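Local coordinates for racemase (Pseudovibrio sp. JE062, PDB 3MKC), which belongs to the mandelate racemase / muconate lactonizing enzyme family of the enolase superfamily, pairing an N-terminal capping domain with a TIM-barrel-like domain, at residues I55-T69 against D92-A106. Residues are numbered along the deposited sequence; the frame is centred on the assembly and turned at random.
Sequences ILAYANIETEHKWLT and DATQWQGMRGLGMFA
The carbonyl oxygen of A93, in helix 83-93, is gripped twice by T69: its OG1 donates to A93 O over 2.7 Å, and its backbone N adds a weak bond to the same atom. Beside the backbone N of T69 (chi1 -47°), OG1 lies close enough for both donors to reach that one acceptor. Nearby, W67 O takes the backbone N-H of W96 at 2.8 Å, which ties the type I turn H65-L68 to the weakly bonded helical turn at about 95-98. W96 then turns one face of its indole to H65, whose CE1-NE2 edge points at that face in a T-shaped stack, planes at 84°. W67 meets Q95 differently: the Q95 amide stands nearly upright to the indole and brings NE2 to the ring edge, 3.4 Å from CD1. Q95 NE2 also donates to a lone pair of D92 O, in the carbonyl plane, which fixes the amide there, while a water accepts from both W67 NE1 and Q95 NE2. Within the N-terminal domain of the enolase-superfamily fold, the contact joins helix 52-59 and the loop that follows it to the short turns after helix 83-93 and to the first turns of helix 102-122. On the helix 52-59 side, Y58 is a knob among Q97, G98, G103 and A106, with G103 CA over one face, 4.1 Å from the ring centroid. One water links Y58 OH to G103 O; another, weakly bonded to that hydroxyl, reaches T69 O and Q97 NE2. Alongside, I55 presses CD1 tightly onto L102 CD1 at 3.4 Å.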
ATOM      1  N   ILE A  55     -15.538  -9.669   1.901  1.00 16.73           N
ATOM      2  CA  ILE A  55     -15.470  -8.436   2.679  1.00 15.39           C
ATOM      3  C   ILE A  55     -16.869  -7.902   2.980  1.00 15.36           C
ATOM      4  O   ILE A  55     -17.167  -7.522   4.114  1.00 15.51           O
ATOM      5  CB  ILE A  55     -14.655  -7.366   1.932  1.00 15.92           C
ATOM      6  CG1 ILE A  55     -13.201  -7.825   1.812  1.00 17.27           C
ATOM      7  CG2 ILE A  55     -14.729  -6.035   2.666  1.00 15.85           C
ATOM      8  CD1 ILE A  55     -12.503  -8.005   3.133  1.00 19.03           C
ATOM      9  N   LEU A  56     -17.727  -7.867   1.965  1.00 16.50           N
ATOM     10  CA  LEU A  56     -19.090  -7.383   2.166  1.00 17.62           C
ATOM     11  C   LEU A  56     -19.796  -8.219   3.235  1.00 16.56           C
ATOM     12  O   LEU A  56     -20.464  -7.680   4.120  1.00 16.91           O
ATOM     13  CB  LEU A  56     -19.882  -7.447   0.854  1.00 19.10           C
ATOM     14  CG  LEU A  56     -21.292  -6.847   0.882  1.00 22.78           C
ATOM     15  CD1 LEU A  56     -21.192  -5.342   1.053  1.00 23.33           C
ATOM     16  CD2 LEU A  56     -22.034  -7.183  -0.408  1.00 23.54           C
ATOM     17  N   ALA A  57     -19.642  -9.541   3.160  1.00 16.91           N
ATOM     18  CA  ALA A  57     -20.290 -10.421   4.133  1.00 17.28           C
ATOM     19  C   ALA A  57     -19.771 -10.135   5.537  1.00 17.81           C
ATOM     20  O   ALA A  57     -20.541 -10.054   6.493  1.00 16.37           O
ATOM     21  CB  ALA A  57     -20.048 -11.878   3.767  1.00 16.44           C
ATOM     22  N   TYR A  58     -18.457  -9.973   5.654  1.00 18.95           N
ATOM     23  CA  TYR A  58     -17.853  -9.702   6.951  1.00 17.83           C
ATOM     24  C   TYR A  58     -18.388  -8.396   7.524  1.00 17.98           C
ATOM     25  O   TYR A  58     -18.661  -8.289   8.723  1.00 17.67           O
ATOM     26  CB  TYR A  58     -16.330  -9.610   6.817  1.00 18.82           C
ATOM     27  CG  TYR A  58     -15.645  -9.299   8.123  1.00 17.61           C
ATOM     28  CD1 TYR A  58     -15.439 -10.294   9.078  1.00 19.93           C
ATOM     29  CD2 TYR A  58     -15.248  -8.000   8.430  1.00 18.09           C
ATOM     30  CE1 TYR A  58     -14.858  -9.999  10.308  1.00 17.62           C
ATOM     31  CE2 TYR A  58     -14.669  -7.698   9.660  1.00 16.88           C
ATOM     32  CZ  TYR A  58     -14.481  -8.698  10.592  1.00 17.68           C
ATOM     33  OH  TYR A  58     -13.940  -8.392  11.820  1.00 16.45           O
ATOM     34  N   ALA A  59     -18.536  -7.405   6.653  1.00 19.00           N
ATOM     35  CA  ALA A  59     -19.013  -6.092   7.052  1.00 19.81           C
ATOM     36  C   ALA A  59     -20.480  -6.096   7.459  1.00 20.77           C
ATOM     37  O   ALA A  59     -20.954  -5.146   8.072  1.00 21.88           O
ATOM     38  CB  ALA A  59     -18.786  -5.099   5.920  1.00 17.99           C
ATOM     39  N   ASN A  60     -21.192  -7.167   7.129  1.00 21.33           N
ATOM     40  CA  ASN A  60     -22.609  -7.257   7.460  1.00 21.18           C
ATOM     41  C   ASN A  60     -22.982  -8.331   8.480  1.00 21.83           C
ATOM     42  O   ASN A  60     -24.152  -8.697   8.602  1.00 20.45           O
ATOM     43  CB  ASN A  60     -23.421  -7.455   6.174  1.00 23.41           C
ATOM     44  CG  ASN A  60     -23.579  -6.167   5.387  1.00 24.31           C
ATOM     45  OD1 ASN A  60     -24.277  -5.253   5.819  1.00 25.51           O
ATOM     46  ND2 ASN A  60     -22.922  -6.083   4.239  1.00 26.76           N
ATOM     47  N   ILE A  61     -22.000  -8.833   9.220  1.00 21.05           N
ATOM     48  CA  ILE A  61     -22.283  -9.857  10.220  1.00 20.85           C
ATOM     49  C   ILE A  61     -23.011  -9.277  11.424  1.00 21.92           C
ATOM     50  O   ILE A  61     -22.950  -8.070  11.681  1.00 22.44           O
ATOM     51  CB  ILE A  61     -20.984 -10.562  10.698  1.00 19.13           C
ATOM     52  CG1 ILE A  61     -19.991  -9.541  11.260  1.00 22.19           C
ATOM     53  CG2 ILE A  61     -20.375 -11.336   9.542  1.00 18.65           C
ATOM     54  CD1 ILE A  61     -20.042  -9.389  12.753  1.00 21.55           C
ATOM     55  N   GLU A  62     -23.711 -10.142  12.153  1.00 21.20           N
ATOM     56  CA  GLU A  62     -24.445  -9.716  13.332  1.00 22.15           C
ATOM     57  C   GLU A  62     -23.577  -9.846  14.574  1.00 21.75           C
ATOM     58  O   GLU A  62     -22.850 -10.826  14.735  1.00 20.73           O
ATOM     59  CB  GLU A  62     -25.710 -10.554  13.515  1.00 24.98           C
ATOM     60  CG  GLU A  62     -26.659  -9.983  14.562  1.00 30.89           C
ATOM     61  CD  GLU A  62     -27.923 -10.811  14.732  1.00 34.67           C
ATOM     62  OE1 GLU A  62     -28.547 -11.177  13.712  1.00 35.64           O
ATOM     63  OE2 GLU A  62     -28.301 -11.084  15.893  1.00 36.79           O
ATOM     64  N   THR A  63     -23.671  -8.847  15.445  1.00 21.78           N
ATOM     65  CA  THR A  63     -22.920  -8.808  16.691  1.00 21.93           C
ATOM     66  C   THR A  63     -23.364  -9.933  17.627  1.00 23.00           C
ATOM     67  O   THR A  63     -24.559 -10.148  17.821  1.00 23.67           O
ATOM     68  CB  THR A  63     -23.130  -7.451  17.375  1.00 22.81           C
ATOM     69  OG1 THR A  63     -22.548  -6.428  16.560  1.00 22.56           O
ATOM     70  CG2 THR A  63     -22.501  -7.428  18.757  1.00 22.72           C
ATOM     71  N   GLU A  64     -22.401 -10.647  18.206  1.00 21.60           N
ATOM     72  CA  GLU A  64     -22.717 -11.754  19.105  1.00 22.48           C
ATOM     73  C   GLU A  64     -22.266 -11.535  20.544  1.00 22.64           C
ATOM     74  O   GLU A  64     -23.031 -11.744  21.483  1.00 22.47           O
ATOM     75  CB  GLU A  64     -22.101 -13.042  18.570  1.00 23.12           C
ATOM     76  CG  GLU A  64     -22.689 -13.480  17.245  1.00 25.13           C
ATOM     77  CD  GLU A  64     -22.132 -14.800  16.778  1.00 26.07           C
ATOM     78  OE1 GLU A  64     -22.031 -15.724  17.613  1.00 28.27           O
ATOM     79  OE2 GLU A  64     -21.809 -14.923  15.580  1.00 26.21           O
ATOM     80  N   HIS A  65     -21.013 -11.133  20.723  1.00 21.87           N
ATOM     81  CA  HIS A  65     -20.507 -10.890  22.060  1.00 20.54           C
ATOM     82  C   HIS A  65     -19.474  -9.784  22.062  1.00 21.04           C
ATOM     83  O   HIS A  65     -19.202  -9.180  21.025  1.00 20.51           O
ATOM     84  CB  HIS A  65     -19.953 -12.184  22.681  1.00 21.73           C
ATOM     85  CG  HIS A  65     -18.881 -12.851  21.875  1.00 21.35           C
ATOM     86  ND1 HIS A  65     -17.578 -12.399  21.845  1.00 19.20           N
ATOM     87  CD2 HIS A  65     -18.912 -13.956  21.092  1.00 21.10           C
ATOM     88  CE1 HIS A  65     -16.855 -13.197  21.081  1.00 20.20           C
ATOM     89  NE2 HIS A  65     -17.639 -14.150  20.611  1.00 20.30           N
ATOM     90  N   LYS A  66     -18.903  -9.523  23.230  1.00 20.00           N
ATOM     91  CA  LYS A  66     -17.935  -8.452  23.393  1.00 21.23           C
ATOM     92  C   LYS A  66     -16.841  -8.383  22.342  1.00 20.57           C
ATOM     93  O   LYS A  66     -16.471  -7.297  21.901  1.00 19.38           O
ATOM     94  CB  LYS A  66     -17.284  -8.523  24.776  1.00 23.08           C
ATOM     95  CG  LYS A  66     -16.312  -7.378  25.024  1.00 25.80           C
ATOM     96  CD  LYS A  66     -15.710  -7.420  26.409  1.00 26.89           C
ATOM     97  CE  LYS A  66     -14.743  -6.264  26.602  1.00 27.35           C
ATOM     98  NZ  LYS A  66     -14.134  -6.289  27.950  1.00 32.06           N
ATOM     99  N   TRP A  67     -16.329  -9.537  21.941  1.00 19.96           N
ATOM    100  CA  TRP A  67     -15.243  -9.578  20.968  1.00 19.34           C
ATOM    101  C   TRP A  67     -15.661  -9.952  19.549  1.00 18.37           C
ATOM    102  O   TRP A  67     -14.814 -10.043  18.659  1.00 15.56           O
ATOM    103  CB  TRP A  67     -14.161 -10.535  21.464  1.00 20.45           C
ATOM    104  CG  TRP A  67     -13.605 -10.123  22.802  1.00 23.07           C
ATOM    105  CD1 TRP A  67     -12.782  -9.063  23.056  1.00 23.09           C
ATOM    106  CD2 TRP A  67     -13.879 -10.730  24.074  1.00 21.98           C
ATOM    107  NE1 TRP A  67     -12.530  -8.972  24.404  1.00 24.15           N
ATOM    108  CE2 TRP A  67     -13.190  -9.981  25.052  1.00 22.50           C
ATOM    109  CE3 TRP A  67     -14.638 -11.833  24.480  1.00 25.19           C
ATOM    110  CZ2 TRP A  67     -13.238 -10.298  26.413  1.00 23.88           C
ATOM    111  CZ3 TRP A  67     -14.688 -12.149  25.835  1.00 25.96           C
ATOM    112  CH2 TRP A  67     -13.990 -11.383  26.785  1.00 25.21           C
ATOM    113  N   LEU A  68     -16.960 -10.165  19.339  1.00 17.23           N
ATOM    114  CA  LEU A  68     -17.475 -10.519  18.018  1.00 16.87           C
ATOM    115  C   LEU A  68     -18.576  -9.524  17.668  1.00 18.12           C
ATOM    116  O   LEU A  68     -19.765  -9.818  17.757  1.00 17.98           O
ATOM    117  CB  LEU A  68     -18.020 -11.956  18.023  1.00 19.01           C
ATOM    118  CG  LEU A  68     -18.519 -12.560  16.705  1.00 22.75           C
ATOM    119  CD1 LEU A  68     -17.511 -12.325  15.612  1.00 23.81           C
ATOM    120  CD2 LEU A  68     -18.762 -14.059  16.889  1.00 23.68           C
ATOM    121  N   THR A  69     -18.145  -8.339  17.261  1.00 18.17           N
ATOM    122  CA  THR A  69     -19.045  -7.254  16.928  1.00 18.19           C
ATOM    123  C   THR A  69     -18.963  -6.899  15.450  1.00 17.11           C
ATOM    124  O   THR A  69     -17.950  -7.150  14.798  1.00 15.41           O
ATOM    125  CB  THR A  69     -18.658  -6.018  17.751  1.00 18.11           C
ATOM    126  OG1 THR A  69     -18.467  -6.407  19.117  1.00 17.96           O
ATOM    127  CG2 THR A  69     -19.732  -4.948  17.670  1.00 21.18           C
ATOM    128  N   ASP A  92     -10.887  -3.500  19.262  1.00 12.78           N
ATOM    129  CA  ASP A  92     -11.234  -4.165  20.510  1.00 14.17           C
ATOM    130  C   ASP A  92     -12.513  -4.988  20.411  1.00 12.92           C
ATOM    131  O   ASP A  92     -12.599  -6.076  20.967  1.00 12.54           O
ATOM    132  CB  ASP A  92     -11.396  -3.133  21.628  1.00 16.88           C
ATOM    133  CG  ASP A  92     -11.784  -3.766  22.946  1.00 23.38           C
ATOM    134  OD1 ASP A  92     -10.956  -4.507  23.522  1.00 26.82           O
ATOM    135  OD2 ASP A  92     -12.924  -3.535  23.405  1.00 27.35           O
ATOM    136  N   ALA A  93     -13.504  -4.467  19.694  1.00 13.12           N
ATOM    137  CA  ALA A  93     -14.794  -5.147  19.581  1.00 13.11           C
ATOM    138  C   ALA A  93     -14.860  -6.285  18.574  1.00 13.69           C
ATOM    139  O   ALA A  93     -15.860  -7.002  18.513  1.00 17.15           O
ATOM    140  CB  ALA A  93     -15.883  -4.118  19.263  1.00 11.87           C
ATOM    141  N   THR A  94     -13.797  -6.476  17.803  1.00 15.78           N
ATOM    142  CA  THR A  94     -13.788  -7.513  16.782  1.00 14.68           C
ATOM    143  C   THR A  94     -12.645  -8.521  16.933  1.00 14.78           C
ATOM    144  O   THR A  94     -12.363  -9.276  16.010  1.00 16.63           O
ATOM    145  CB  THR A  94     -13.664  -6.875  15.397  1.00 15.10           C
ATOM    146  OG1 THR A  94     -12.462  -6.095  15.359  1.00 14.39           O
ATOM    147  CG2 THR A  94     -14.863  -5.958  15.110  1.00 15.99           C
ATOM    148  N   GLN A  95     -11.995  -8.534  18.090  1.00 13.92           N
ATOM    149  CA  GLN A  95     -10.875  -9.442  18.317  1.00 15.39           C
ATOM    150  C   GLN A  95     -11.137 -10.912  18.012  1.00 14.27           C
ATOM    151  O   GLN A  95     -10.226 -11.629  17.581  1.00 14.38           O
ATOM    152  CB  GLN A  95     -10.395  -9.340  19.760  1.00 16.70           C
ATOM    153  CG  GLN A  95      -9.787  -8.016  20.134  1.00 19.30           C
ATOM    154  CD  GLN A  95      -9.356  -8.002  21.578  1.00 19.73           C
ATOM    155  OE1 GLN A  95      -8.426  -8.707  21.966  1.00 20.53           O
ATOM    156  NE2 GLN A  95     -10.042  -7.207  22.392  1.00 19.88           N
ATOM    157  N   TRP A  96     -12.365 -11.377  18.235  1.00 13.21           N
ATOM    158  CA  TRP A  96     -12.643 -12.785  17.998  1.00 13.30           C
ATOM    159  C   TRP A  96     -12.361 -13.237  16.570  1.00 13.22           C
ATOM    160  O   TRP A  96     -11.944 -14.373  16.356  1.00 13.17           O
ATOM    161  CB  TRP A  96     -14.090 -13.148  18.373  1.00 15.13           C
ATOM    162  CG  TRP A  96     -14.241 -14.626  18.611  1.00 16.32           C
ATOM    163  CD1 TRP A  96     -14.794 -15.548  17.763  1.00 16.60           C
ATOM    164  CD2 TRP A  96     -13.752 -15.365  19.740  1.00 16.26           C
ATOM    165  NE1 TRP A  96     -14.676 -16.815  18.295  1.00 17.28           N
ATOM    166  CE2 TRP A  96     -14.039 -16.729  19.506  1.00 17.89           C
ATOM    167  CE3 TRP A  96     -13.096 -15.006  20.923  1.00 18.67           C
ATOM    168  CZ2 TRP A  96     -13.690 -17.737  20.414  1.00 18.54           C
ATOM    169  CZ3 TRP A  96     -12.745 -16.009  21.829  1.00 18.01           C
ATOM    170  CH2 TRP A  96     -13.043 -17.358  21.566  1.00 19.90           C
ATOM    171  N   GLN A  97     -12.575 -12.360  15.593  1.00 12.87           N
ATOM    172  CA  GLN A  97     -12.320 -12.742  14.205  1.00 13.20           C
ATOM    173  C   GLN A  97     -11.676 -11.672  13.331  1.00 13.30           C
ATOM    174  O   GLN A  97     -11.606 -11.836  12.120  1.00 15.74           O
ATOM    175  CB  GLN A  97     -13.620 -13.212  13.530  1.00 13.45           C
ATOM    176  CG  GLN A  97     -14.761 -12.196  13.532  1.00 13.77           C
ATOM    177  CD  GLN A  97     -16.044 -12.751  12.907  1.00 15.52           C
ATOM    178  OE1 GLN A  97     -16.223 -13.962  12.814  1.00 16.82           O
ATOM    179  NE2 GLN A  97     -16.945 -11.860  12.497  1.00 13.78           N
ATOM    180  N   GLY A  98     -11.195 -10.589  13.932  1.00 15.12           N
ATOM    181  CA  GLY A  98     -10.595  -9.543  13.121  1.00 15.46           C
ATOM    182  C   GLY A  98      -9.240  -9.007  13.542  1.00 14.79           C
ATOM    183  O   GLY A  98      -8.799  -7.988  13.015  1.00 16.10           O
HETATM  184  N   MSE A  99      -8.560  -9.685  14.461  1.00 13.28           N
HETATM  185  CA  MSE A  99      -7.255  -9.204  14.914  1.00 12.50           C
HETATM  186  C   MSE A  99      -6.180  -9.294  13.855  1.00 10.46           C
HETATM  187  O   MSE A  99      -5.198  -8.561  13.902  1.00 11.12           O
HETATM  188  CB  MSE A  99      -6.783  -9.977  16.139  1.00 13.68           C
HETATM  189  CG  MSE A  99      -7.414  -9.513  17.428  1.00 19.44           C
HETATM  190 SE   MSE A  99      -6.520 -10.265  18.930  1.00 25.35          SE
HETATM  191  CE  MSE A  99      -6.984 -12.088  18.609  1.00 17.05           C
ATOM    192  N   ARG A 100      -6.355 -10.224  12.923  1.00 11.57           N
ATOM    193  CA  ARG A 100      -5.402 -10.420  11.838  1.00 10.39           C
ATOM    194  C   ARG A 100      -6.194 -10.864  10.615  1.00 11.63           C
ATOM    195  O   ARG A 100      -7.396 -11.120  10.702  1.00 12.23           O
ATOM    196  CB  ARG A 100      -4.392 -11.518  12.190  1.00 10.47           C
ATOM    197  CG  ARG A 100      -3.625 -11.314  13.504  1.00 10.68           C
ATOM    198  CD  ARG A 100      -2.588 -10.209  13.417  1.00  9.47           C
ATOM    199  NE  ARG A 100      -1.712 -10.222  14.588  1.00  9.17           N
ATOM    200  CZ  ARG A 100      -2.016  -9.698  15.772  1.00 10.47           C
ATOM    201  NH1 ARG A 100      -3.179  -9.083  15.967  1.00 10.87           N
ATOM    202  NH2 ARG A 100      -1.166  -9.834  16.783  1.00 11.27           N
ATOM    203  N   GLY A 101      -5.523 -10.950   9.473  1.00 12.58           N
ATOM    204  CA  GLY A 101      -6.194 -11.410   8.271  1.00 11.27           C
ATOM    205  C   GLY A 101      -7.284 -10.538   7.672  1.00 11.40           C
ATOM    206  O   GLY A 101      -7.260  -9.313   7.791  1.00 11.99           O
ATOM    207  N   LEU A 102      -8.245 -11.194   7.026  1.00 13.13           N
ATOM    208  CA  LEU A 102      -9.349 -10.518   6.337  1.00 13.84           C
ATOM    209  C   LEU A 102     -10.022  -9.400   7.121  1.00 14.20           C
ATOM    210  O   LEU A 102     -10.259  -8.314   6.589  1.00 14.47           O
ATOM    211  CB  LEU A 102     -10.416 -11.541   5.927  1.00 16.18           C
ATOM    212  CG  LEU A 102     -11.545 -10.997   5.047  1.00 21.11           C
ATOM    213  CD1 LEU A 102     -11.111 -11.050   3.591  1.00 20.59           C
ATOM    214  CD2 LEU A 102     -12.808 -11.827   5.233  1.00 23.06           C
ATOM    215  N   GLY A 103     -10.359  -9.680   8.374  1.00 12.32           N
ATOM    216  CA  GLY A 103     -11.016  -8.682   9.194  1.00 12.74           C
ATOM    217  C   GLY A 103     -10.287  -7.353   9.213  1.00 12.34           C
ATOM    218  O   GLY A 103     -10.917  -6.295   9.220  1.00 13.58           O
HETATM  219  N   MSE A 104      -8.960  -7.399   9.215  1.00 12.33           N
HETATM  220  CA  MSE A 104      -8.171  -6.174   9.247  1.00 11.82           C
HETATM  221  C   MSE A 104      -8.266  -5.388   7.945  1.00 10.89           C
HETATM  222  O   MSE A 104      -8.104  -4.170   7.950  1.00 13.41           O
HETATM  223  CB  MSE A 104      -6.701  -6.489   9.559  1.00 12.45           C
HETATM  224  CG  MSE A 104      -6.444  -6.845  11.028  1.00 13.06           C
HETATM  225 SE   MSE A 104      -6.958  -5.492  12.309  1.00 16.88          SE
HETATM  226  CE  MSE A 104      -5.897  -4.031  11.664  1.00 13.33           C
ATOM    227  N   PHE A 105      -8.529  -6.070   6.833  1.00 12.20           N
ATOM    228  CA  PHE A 105      -8.643  -5.350   5.567  1.00 12.78           C
ATOM    229  C   PHE A 105      -9.859  -4.432   5.701  1.00 13.03           C
ATOM    230  O   PHE A 105      -9.826  -3.272   5.295  1.00 13.80           O
ATOM    231  CB  PHE A 105      -8.864  -6.299   4.379  1.00 11.85           C
ATOM    232  CG  PHE A 105      -7.839  -7.393   4.242  1.00 12.54           C
ATOM    233  CD1 PHE A 105      -6.668  -7.403   5.006  1.00 11.69           C
ATOM    234  CD2 PHE A 105      -8.064  -8.439   3.347  1.00 10.77           C
ATOM    235  CE1 PHE A 105      -5.744  -8.441   4.876  1.00 11.22           C
ATOM    236  CE2 PHE A 105      -7.146  -9.481   3.212  1.00  9.15           C
ATOM    237  CZ  PHE A 105      -5.984  -9.482   3.978  1.00 12.14           C
ATOM    238  N   ALA A 106     -10.928  -4.959   6.291  1.00 12.87           N
ATOM    239  CA  ALA A 106     -12.151  -4.192   6.479  1.00 12.78           C
ATOM    240  C   ALA A 106     -11.917  -2.992   7.394  1.00 11.82           C
ATOM    241  O   ALA A 106     -12.376  -1.884   7.114  1.00 12.70           O
ATOM    242  CB  ALA A 106     -13.236  -5.085   7.059  1.00 13.16           C
TER
HETATM  243  O   HOH W   1     -12.323  -6.370  11.581  1.00 19.22           O
HETATM  244  O   HOH W   2     -16.442  -8.808  13.284  1.00 20.57           O
HETATM  245  O   HOH W   3     -10.400  -7.557  25.341  1.00 21.90           O